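Local coordinates for tRNA modification GTPase MnmE (Chlorobium tepidum, PDB 3GEE), which hydrolyses GTP and probably takes part in adding a carboxymethylaminomethyl group to the wobble uridine U34 of certain tRNAs, at residues Leu43-Val47 against Leu114-Cys120; Asp78-Val84 against Met96-His102. All coordinates share one frame; numbering follows the deposited sequence.

Both contacts lie in the N-terminal, folate-binding part of MnmE, with centres 12 Å apart. Contact 2 pairs strands 76-85 and 96-102 of the mixed sheet and is almost wholly buried; contact 1 packs helices 40-47 and 105-117 against each other on one face of that sheet and is only partly buried. They meet where A44 and M115 of contact 1 lie on F99 of contact 2, and A44 also touches V97. Contact 1 mixes apolar packing round V47 with an asparagine, and has an arginine at its outer side. Contact 2 adds backbone ladder bonds and an aspartate-histidine pair, and its other face carries the two folinic acid molecules.

Contact 1 (Leu43-Val47 against Leu114-Cys120); sequences LADRV and LMLDNGC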
loop_
_atom_site.group_PDB
_atom_site.type_symbol
_atom_site.label_atom_id
_atom_site.label_comp_id
_atom_site.label_asym_id
_atom_site.label_seq_id
_atom_site.Cartn_x
_atom_site.Cartn_y
_atom_site.Cartn_z
ATOM N N LEU A 43 -3.041 -26.436 5.422
ATOM C CA LEU A 43 -3.521 -25.402 6.332
ATOM C C LEU A 43 -4.531 -24.525 5.615
ATOM O O LEU A 43 -5.617 -24.268 6.130
ATOM C CB LEU A 43 -2.350 -24.561 6.850
ATOM C CG LEU A 43 -1.683 -24.868 8.200
ATOM C CD1 LEU A 43 -1.659 -26.343 8.568
ATOM C CD2 LEU A 43 -0.283 -24.298 8.214
ATOM N N ALA A 44 -4.173 -24.094 4.409
ATOM C CA ALA A 44 -5.053 -23.279 3.580
ATOM C C ALA A 44 -6.416 -23.930 3.445
ATOM O O ALA A 44 -7.441 -23.258 3.515
ATOM C CB ALA A 44 -4.440 -23.068 2.216
ATOM N N ASP A 45 -6.413 -25.250 3.278
ATOM C CA ASP A 45 -7.629 -26.018 3.051
ATOM C C ASP A 45 -8.607 -25.993 4.216
ATOM O O ASP A 45 -9.806 -26.189 4.019
ATOM C CB ASP A 45 -7.281 -27.459 2.678
ATOM C CG ASP A 45 -7.144 -27.657 1.179
ATOM O OD1 ASP A 45 -7.841 -26.959 0.407
ATOM O OD2 ASP A 45 -6.347 -28.526 0.774
ATOM N N ARG A 46 -8.105 -25.751 5.424
ATOM C CA ARG A 46 -8.972 -25.673 6.597
ATOM C C ARG A 46 -9.886 -24.454 6.515
ATOM O O ARG A 46 -10.996 -24.471 7.042
ATOM C CB ARG A 46 -8.167 -25.619 7.899
ATOM C CG ARG A 46 -7.239 -26.797 8.146
ATOM C CD ARG A 46 -7.202 -27.138 9.628
ATOM N NE ARG A 46 -5.841 -27.304 10.142
ATOM C CZ ARG A 46 -5.180 -26.382 10.843
ATOM N NH1 ARG A 46 -5.743 -25.209 11.130
ATOM N NH2 ARG A 46 -3.947 -26.634 11.267
ATOM N N VAL A 47 -9.416 -23.407 5.838
ATOM C CA VAL A 47 -10.138 -22.137 5.781
ATOM C C VAL A 47 -10.639 -21.746 4.383
ATOM O O VAL A 47 -11.635 -21.030 4.263
ATOM C CB VAL A 47 -9.313 -20.982 6.408
ATOM C CG1 VAL A 47 -9.092 -21.230 7.892
ATOM C CG2 VAL A 47 -7.987 -20.802 5.691
ATOM N N LEU A 114 -6.555 -14.968 10.293
ATOM C CA LEU A 114 -7.121 -16.281 9.996
ATOM C C LEU A 114 -6.012 -17.305 9.762
ATOM O O LEU A 114 -6.032 -18.397 10.339
ATOM C CB LEU A 114 -8.059 -16.200 8.790
ATOM C CG LEU A 114 -8.905 -17.428 8.454
ATOM C CD1 LEU A 114 -9.921 -17.706 9.537
ATOM C CD2 LEU A 114 -9.605 -17.231 7.128
ATOM N N MET A 115 -5.046 -16.931 8.924
ATOM C CA MET A 115 -3.824 -17.702 8.726
ATOM C C MET A 115 -3.101 -17.968 10.043
ATOM O O MET A 115 -2.709 -19.102 10.325
ATOM C CB MET A 115 -2.893 -16.957 7.768
ATOM C CG MET A 115 -3.054 -17.288 6.275
ATOM S SD MET A 115 -4.653 -17.909 5.704
ATOM C CE MET A 115 -4.517 -19.642 6.143
ATOM N N LEU A 116 -2.943 -16.922 10.851
ATOM C CA LEU A 116 -2.204 -17.004 12.107
ATOM C C LEU A 116 -2.888 -17.897 13.133
ATOM O O LEU A 116 -2.218 -18.566 13.920
ATOM C CB LEU A 116 -1.991 -15.607 12.693
ATOM C CG LEU A 116 -1.040 -14.652 11.967
ATOM C CD1 LEU A 116 -1.183 -13.255 12.516
ATOM C CD2 LEU A 116 0.402 -15.119 12.073
ATOM N N ASP A 117 -4.217 -17.900 13.124
ATOM C CA ASP A 117 -5.001 -18.736 14.031
ATOM C C ASP A 117 -5.035 -20.193 13.587
ATOM O O ASP A 117 -5.284 -21.091 14.391
ATOM C CB ASP A 117 -6.432 -18.213 14.136
ATOM C CG ASP A 117 -6.537 -16.958 14.972
ATOM O OD1 ASP A 117 -5.944 -16.921 16.068
ATOM O OD2 ASP A 117 -7.227 -16.013 14.538
ATOM N N ASN A 118 -4.790 -20.419 12.302
ATOM C CA ASN A 118 -4.893 -21.754 11.737
ATOM C C ASN A 118 -3.551 -22.326 11.287
ATOM O O ASN A 118 -3.438 -22.886 10.196
ATOM C CB ASN A 118 -5.935 -21.774 10.609
ATOM C CG ASN A 118 -7.362 -21.763 11.137
ATOM O OD1 ASN A 118 -7.871 -22.781 11.619
ATOM N ND2 ASN A 118 -8.013 -20.609 11.050
ATOM N N GLY A 119 -2.538 -22.173 12.136
ATOM C CA GLY A 119 -1.263 -22.852 11.938
ATOM C C GLY A 119 -0.043 -21.980 11.730
ATOM O O GLY A 119 1.029 -22.283 12.258
ATOM N N CYS A 120 -0.200 -20.909 10.951
ATOM C CA CYS A 120 0.925 -20.051 10.577
ATOM C C CYS A 120 1.455 -19.206 11.729
ATOM O O CYS A 120 0.719 -18.876 12.656
ATOM C CB CYS A 120 0.518 -19.120 9.444
ATOM S SG CYS A 120 0.441 -19.878 7.825
#
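V47 faces L114 tip to tip, its CB 3.8 Å from L114 CD2, while its two methyls go separate ways. CG2 meets M115 CE at 3.7 Å; CG1 lies against the amide of N118, 3.4 Å from ND2. On the outer side, N118 OD1 lies at the edge of the R46 guanidinium, in its plane and 3.3 Å from NH1, with guanidinium and amide planes turned 57° apart. Further along, L43 lays CG against the backbone O of N118.

What positions N118 is the helix it follows: ND2 donates to L114 O over 3.1 Å at 157°, the oxygen lying close to the amide plane. CG stands anti to the carbonyl carbon (chi1 -76°), which carries the amide back alongside the last turn. A leucine here would probably leave L114 O without this side-chain donor and take the amide oxygen away from R46 NH1. Behind N118, M115 O takes the amides of N118 and C120 from opposite faces of its plane, closing the helix end, and G119 turns the chain with a positive phi. M115 and C120 reach inward onto I35 (strand 30-36) and A19 (strand 18-21), so two helices pack on one face of the folate-binding domain's mixed sheet.

Contact 2 (Asp78-Val84 against Met96-His102); sequences DEVIALV and MVEFTCH. With FON (N-{[4-({[(6R)-2-amino-5-formyl-4-oxo-1,4,5,6,7,8-hexahydropteridin-6-yl]methyl}amino)phenyl]carbonyl}-L-glutamic acid), chain C; FON (N-{[4-({[(6R)-2-amino-5-formyl-4-oxo-1,4,5,6,7,8-hexahydropteridin-6-yl]methyl}amino)phenyl]carbonyl}-L-glutamic acid), chain B.
Strands 78-84 and 96-102 run antiparallel, 159° between directions and 4.5 Å apart at closest, as the two arms of a beta hairpin in the folate-binding domain. I81 and T100 form a hydrogen-bonded pair, T100 N giving to I81 O at 3.2 Å and the return bond being weak; L83 and E98 also exchange backbone bonds. On the face under helix 40-47, V80 CG2 meets the edge of the F99 ring at CD1, V97 CG2 lies over one face of that ring, offset toward its rim, and A82 CB touches both V97 CG2 and F99 CE1.

The other face serves the ligands. I81 lies along one folinic acid pterin, CB 3.6 Å from N1, and T100 O accepts a hydrogen bond, of doubtful length, from N8 of the same molecule. E98 reaches the second folinic acid with an extended chain: OE1 accepts from NA2 at 2.6 Å, consistent with its predicted folate-binding role, while R34 makes a long, weak ion pair with OE2. The second subunit packs F85 on I81 and A65 on L83.

At the far end D78, its CG swung anti to the backbone N (chi1 -166°), grips H102 twice. OD2 takes the backbone N, and OD1 offers its syn lone pair to ND1 at 2.8 Å and 162°, in the imidazole plane, while C7 of the folinic acid at T100 lies over one ring face.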
loop_
_atom_site.group_PDB
_atom_site.type_symbol
_atom_site.label_atom_id
_atom_site.label_comp_id
_atom_site.label_asym_id
_atom_site.label_seq_id
_atom_site.Cartn_x
_atom_site.Cartn_y
_atom_site.Cartn_z
ATOM N N ASP A 78 -13.720 -13.286 3.529
ATOM C CA ASP A 78 -13.663 -12.567 2.254
ATOM C C ASP A 78 -13.789 -13.517 1.063
ATOM O O ASP A 78 -13.718 -14.738 1.209
ATOM C CB ASP A 78 -12.366 -11.750 2.142
ATOM C CG ASP A 78 -12.406 -10.729 1.010
ATOM O OD1 ASP A 78 -13.513 -10.330 0.578
ATOM O OD2 ASP A 78 -11.318 -10.318 0.550
ATOM N N GLU A 79 -13.998 -12.933 -0.110
ATOM C CA GLU A 79 -13.943 -13.642 -1.369
ATOM C C GLU A 79 -12.555 -13.403 -1.920
ATOM O O GLU A 79 -12.192 -12.262 -2.195
ATOM C CB GLU A 79 -14.966 -13.039 -2.312
ATOM C CG GLU A 79 -15.696 -14.031 -3.167
ATOM C CD GLU A 79 -16.878 -13.395 -3.866
ATOM O OE1 GLU A 79 -16.696 -12.300 -4.450
ATOM O OE2 GLU A 79 -17.984 -13.988 -3.821
ATOM N N VAL A 80 -11.767 -14.463 -2.071
ATOM C CA VAL A 80 -10.372 -14.318 -2.511
ATOM C C VAL A 80 -10.040 -15.170 -3.734
ATOM O O VAL A 80 -10.913 -15.853 -4.274
ATOM C CB VAL A 80 -9.378 -14.641 -1.370
ATOM C CG1 VAL A 80 -9.719 -13.829 -0.123
ATOM C CG2 VAL A 80 -9.368 -16.135 -1.056
ATOM N N ILE A 81 -8.784 -15.099 -4.174
ATOM C CA ILE A 81 -8.247 -16.013 -5.179
ATOM C C ILE A 81 -6.956 -16.615 -4.648
ATOM O O ILE A 81 -6.001 -15.890 -4.331
ATOM C CB ILE A 81 -8.030 -15.333 -6.553
ATOM C CG1 ILE A 81 -9.376 -15.168 -7.261
ATOM C CG2 ILE A 81 -7.051 -16.137 -7.416
ATOM C CD1 ILE A 81 -9.296 -14.664 -8.687
ATOM N N ALA A 82 -6.935 -17.939 -4.524
ATOM C CA ALA A 82 -5.762 -18.621 -3.991
ATOM C C ALA A 82 -4.848 -19.038 -5.129
ATOM O O ALA A 82 -5.312 -19.557 -6.147
ATOM C CB ALA A 82 -6.165 -19.816 -3.146
ATOM N N LEU A 83 -3.554 -18.784 -4.965
ATOM C CA LEU A 83 -2.566 -19.192 -5.949
ATOM C C LEU A 83 -1.650 -20.235 -5.336
ATOM O O LEU A 83 -0.861 -19.933 -4.431
ATOM C CB LEU A 83 -1.758 -17.999 -6.459
ATOM C CG LEU A 83 -0.795 -18.222 -7.631
ATOM C CD1 LEU A 83 -1.438 -19.024 -8.747
ATOM C CD2 LEU A 83 -0.299 -16.896 -8.169
ATOM N N VAL A 84 -1.763 -21.463 -5.834
ATOM C CA VAL A 84 -0.949 -22.567 -5.349
ATOM C C VAL A 84 0.421 -22.545 -6.031
ATOM O O VAL A 84 0.515 -22.330 -7.241
ATOM C CB VAL A 84 -1.668 -23.930 -5.578
ATOM C CG1 VAL A 84 -0.801 -25.095 -5.132
ATOM C CG2 VAL A 84 -3.015 -23.958 -4.847
ATOM N N MET A 96 3.888 -22.916 -1.073
ATOM C CA MET A 96 3.185 -21.707 -0.689
ATOM C C MET A 96 1.886 -21.480 -1.428
ATOM O O MET A 96 1.733 -21.871 -2.588
ATOM C CB MET A 96 4.094 -20.472 -0.770
ATOM C CG MET A 96 4.928 -20.321 -2.024
ATOM S SD MET A 96 6.211 -19.073 -1.753
ATOM C CE MET A 96 5.256 -17.550 -1.835
ATOM N N VAL A 97 0.943 -20.866 -0.721
ATOM C CA VAL A 97 -0.262 -20.326 -1.338
ATOM C C VAL A 97 -0.303 -18.829 -1.073
ATOM O O VAL A 97 0.200 -18.370 -0.049
ATOM C CB VAL A 97 -1.550 -21.056 -0.876
ATOM C CG1 VAL A 97 -1.457 -21.457 0.572
ATOM C CG2 VAL A 97 -2.790 -20.217 -1.131
ATOM N N GLU A 98 -0.856 -18.080 -2.024
ATOM C CA GLU A 98 -0.961 -16.627 -1.931
ATOM C C GLU A 98 -2.403 -16.192 -2.143
ATOM O O GLU A 98 -2.924 -16.218 -3.270
ATOM C CB GLU A 98 -0.084 -15.941 -2.977
ATOM C CG GLU A 98 1.405 -16.121 -2.798
ATOM C CD GLU A 98 2.209 -15.369 -3.842
ATOM O OE1 GLU A 98 1.604 -14.875 -4.823
ATOM O OE2 GLU A 98 3.450 -15.272 -3.678
ATOM N N PHE A 99 -3.052 -15.790 -1.058
ATOM C CA PHE A 99 -4.392 -15.252 -1.148
ATOM C C PHE A 99 -4.299 -13.791 -1.551
ATOM O O PHE A 99 -3.610 -13.009 -0.900
ATOM C CB PHE A 99 -5.100 -15.384 0.192
ATOM C CG PHE A 99 -5.211 -16.791 0.672
ATOM C CD1 PHE A 99 -6.267 -17.598 0.256
ATOM C CD2 PHE A 99 -4.261 -17.320 1.529
ATOM C CE1 PHE A 99 -6.378 -18.907 0.692
ATOM C CE2 PHE A 99 -4.361 -18.633 1.967
ATOM C CZ PHE A 99 -5.424 -19.424 1.550
ATOM N N THR A 100 -4.953 -13.417 -2.639
ATOM C CA THR A 100 -5.095 -12.006 -2.903
ATOM C C THR A 100 -6.555 -11.651 -2.664
ATOM O O THR A 100 -7.446 -12.194 -3.316
ATOM C CB THR A 100 -4.563 -11.550 -4.291
ATOM O OG1 THR A 100 -5.633 -11.024 -5.079
ATOM C CG2 THR A 100 -3.843 -12.676 -5.022
ATOM N N CYS A 101 -6.783 -10.759 -1.698
ATOM C CA CYS A 101 -8.129 -10.417 -1.228
ATOM C C CYS A 101 -8.442 -8.953 -1.491
ATOM O O CYS A 101 -7.609 -8.237 -2.046
ATOM C CB CYS A 101 -8.213 -10.675 0.266
ATOM S SG CYS A 101 -7.040 -9.675 1.179
ATOM N N HIS A 102 -9.636 -8.513 -1.090
ATOM C CA HIS A 102 -10.007 -7.095 -1.178
ATOM C C HIS A 102 -9.089 -6.242 -0.311
ATOM O O HIS A 102 -8.790 -6.595 0.834
ATOM C CB HIS A 102 -11.467 -6.879 -0.796
ATOM C CG HIS A 102 -12.434 -7.413 -1.802
ATOM N ND1 HIS A 102 -13.140 -8.581 -1.609
ATOM C CD2 HIS A 102 -12.803 -6.946 -3.018
ATOM C CE1 HIS A 102 -13.912 -8.803 -2.657
ATOM N NE2 HIS A 102 -13.727 -7.826 -3.527
HETATM N N1 FON C . -7.639 -11.708 -6.571
HETATM C C2 FON C . -7.219 -11.512 -7.837
HETATM N NA2 FON C . -6.004 -11.995 -8.206
HETATM N N3 FON C . -7.970 -10.848 -8.755
HETATM C C4 FON C . -9.187 -10.340 -8.463
HETATM O O4 FON C . -9.826 -9.741 -9.355
HETATM C C4A FON C . -9.693 -10.517 -7.069
HETATM N N5 FON C . -10.919 -10.113 -6.529
HETATM C C6 FON C . -11.464 -11.154 -5.638
HETATM C C7 FON C . -10.570 -11.022 -4.411
HETATM N N8 FON C . -9.246 -11.445 -4.845
HETATM C C8A FON C . -8.823 -11.256 -6.129
HETATM C C9 FON C . -12.957 -11.048 -5.315
HETATM N N10 FON C . -13.782 -10.925 -6.508
HETATM C C11 FON C . -14.157 -13.461 -9.805
HETATM C C12 FON C . -15.246 -13.142 -8.997
HETATM C C13 FON C . -15.100 -12.295 -7.899
HETATM C C14 FON C . -13.853 -11.766 -7.579
HETATM C C15 FON C . -12.758 -12.073 -8.401
HETATM C C16 FON C . -12.902 -12.921 -9.502
HETATM C C FON C . -14.376 -14.379 -10.982
HETATM O O FON C . -13.421 -14.765 -11.639
HETATM N N FON C . -15.638 -14.722 -11.276
HETATM C CA FON C . -16.116 -16.007 -11.780
HETATM C CB FON C . -15.918 -17.136 -10.763
HETATM C CG FON C . -16.141 -18.539 -11.337
HETATM C CD FON C . -15.169 -19.541 -10.742
HETATM O OE1 FON C . -14.001 -19.582 -11.196
HETATM O OE2 FON C . -15.563 -20.299 -9.822
HETATM C CT FON C . -17.574 -15.889 -12.140
HETATM O O1 FON C . -17.975 -16.364 -13.230
HETATM O O2 FON C . -18.337 -15.315 -11.329
HETATM C CP1 FON C . -11.446 -8.991 -6.776
HETATM O O3 FON C . -11.633 -8.183 -5.883
HETATM N N1 FON B . 4.063 -12.655 -7.870
HETATM C C2 FON B . 3.537 -13.570 -7.029
HETATM N NA2 FON B . 2.210 -13.850 -7.112
HETATM N N3 FON B . 4.291 -14.220 -6.103
HETATM C C4 FON B . 5.615 -13.996 -5.961
HETATM O O4 FON B . 6.249 -14.629 -5.090
HETATM C C4A FON B . 6.244 -12.981 -6.858
HETATM N N5 FON B . 7.586 -12.592 -6.929
HETATM C C6 FON B . 8.005 -12.415 -8.332
HETATM C C7 FON B . 7.323 -11.104 -8.703
HETATM N N8 FON B . 5.894 -11.389 -8.689
HETATM C C8A FON B . 5.363 -12.321 -7.845
HETATM C C9 FON B . 9.514 -12.407 -8.587
HETATM N N10 FON B . 10.188 -13.558 -8.003
HETATM C C11 FON B . 9.591 -17.643 -8.631
HETATM C C12 FON B . 10.817 -17.032 -8.888
HETATM C C13 FON B . 10.996 -15.666 -8.674
HETATM C C14 FON B . 9.942 -14.882 -8.215
HETATM C C15 FON B . 8.712 -15.497 -7.940
HETATM C C16 FON B . 8.530 -16.866 -8.153
HETATM C C FON B . 9.459 -19.125 -8.876
HETATM O O FON B . 8.368 -19.664 -8.768
HETATM N N FON B . 10.570 -19.806 -9.189
HETATM C CA FON B . 10.695 -20.930 -10.113
HETATM C CB FON B . 10.390 -20.526 -11.560
HETATM C CG FON B . 10.234 -21.710 -12.519
HETATM C CD FON B . 9.153 -21.446 -13.551
HETATM O OE1 FON B . 7.956 -21.607 -13.217
HETATM O OE2 FON B . 9.489 -21.082 -14.705
HETATM C CT FON B . 12.086 -21.499 -10.020
HETATM O O1 FON B . 12.235 -22.742 -9.949
HETATM O O2 FON B . 13.051 -20.700 -10.017
HETATM C CP1 FON B . 8.305 -12.406 -5.906
HETATM O O3 FON B . 8.773 -11.305 -5.668
#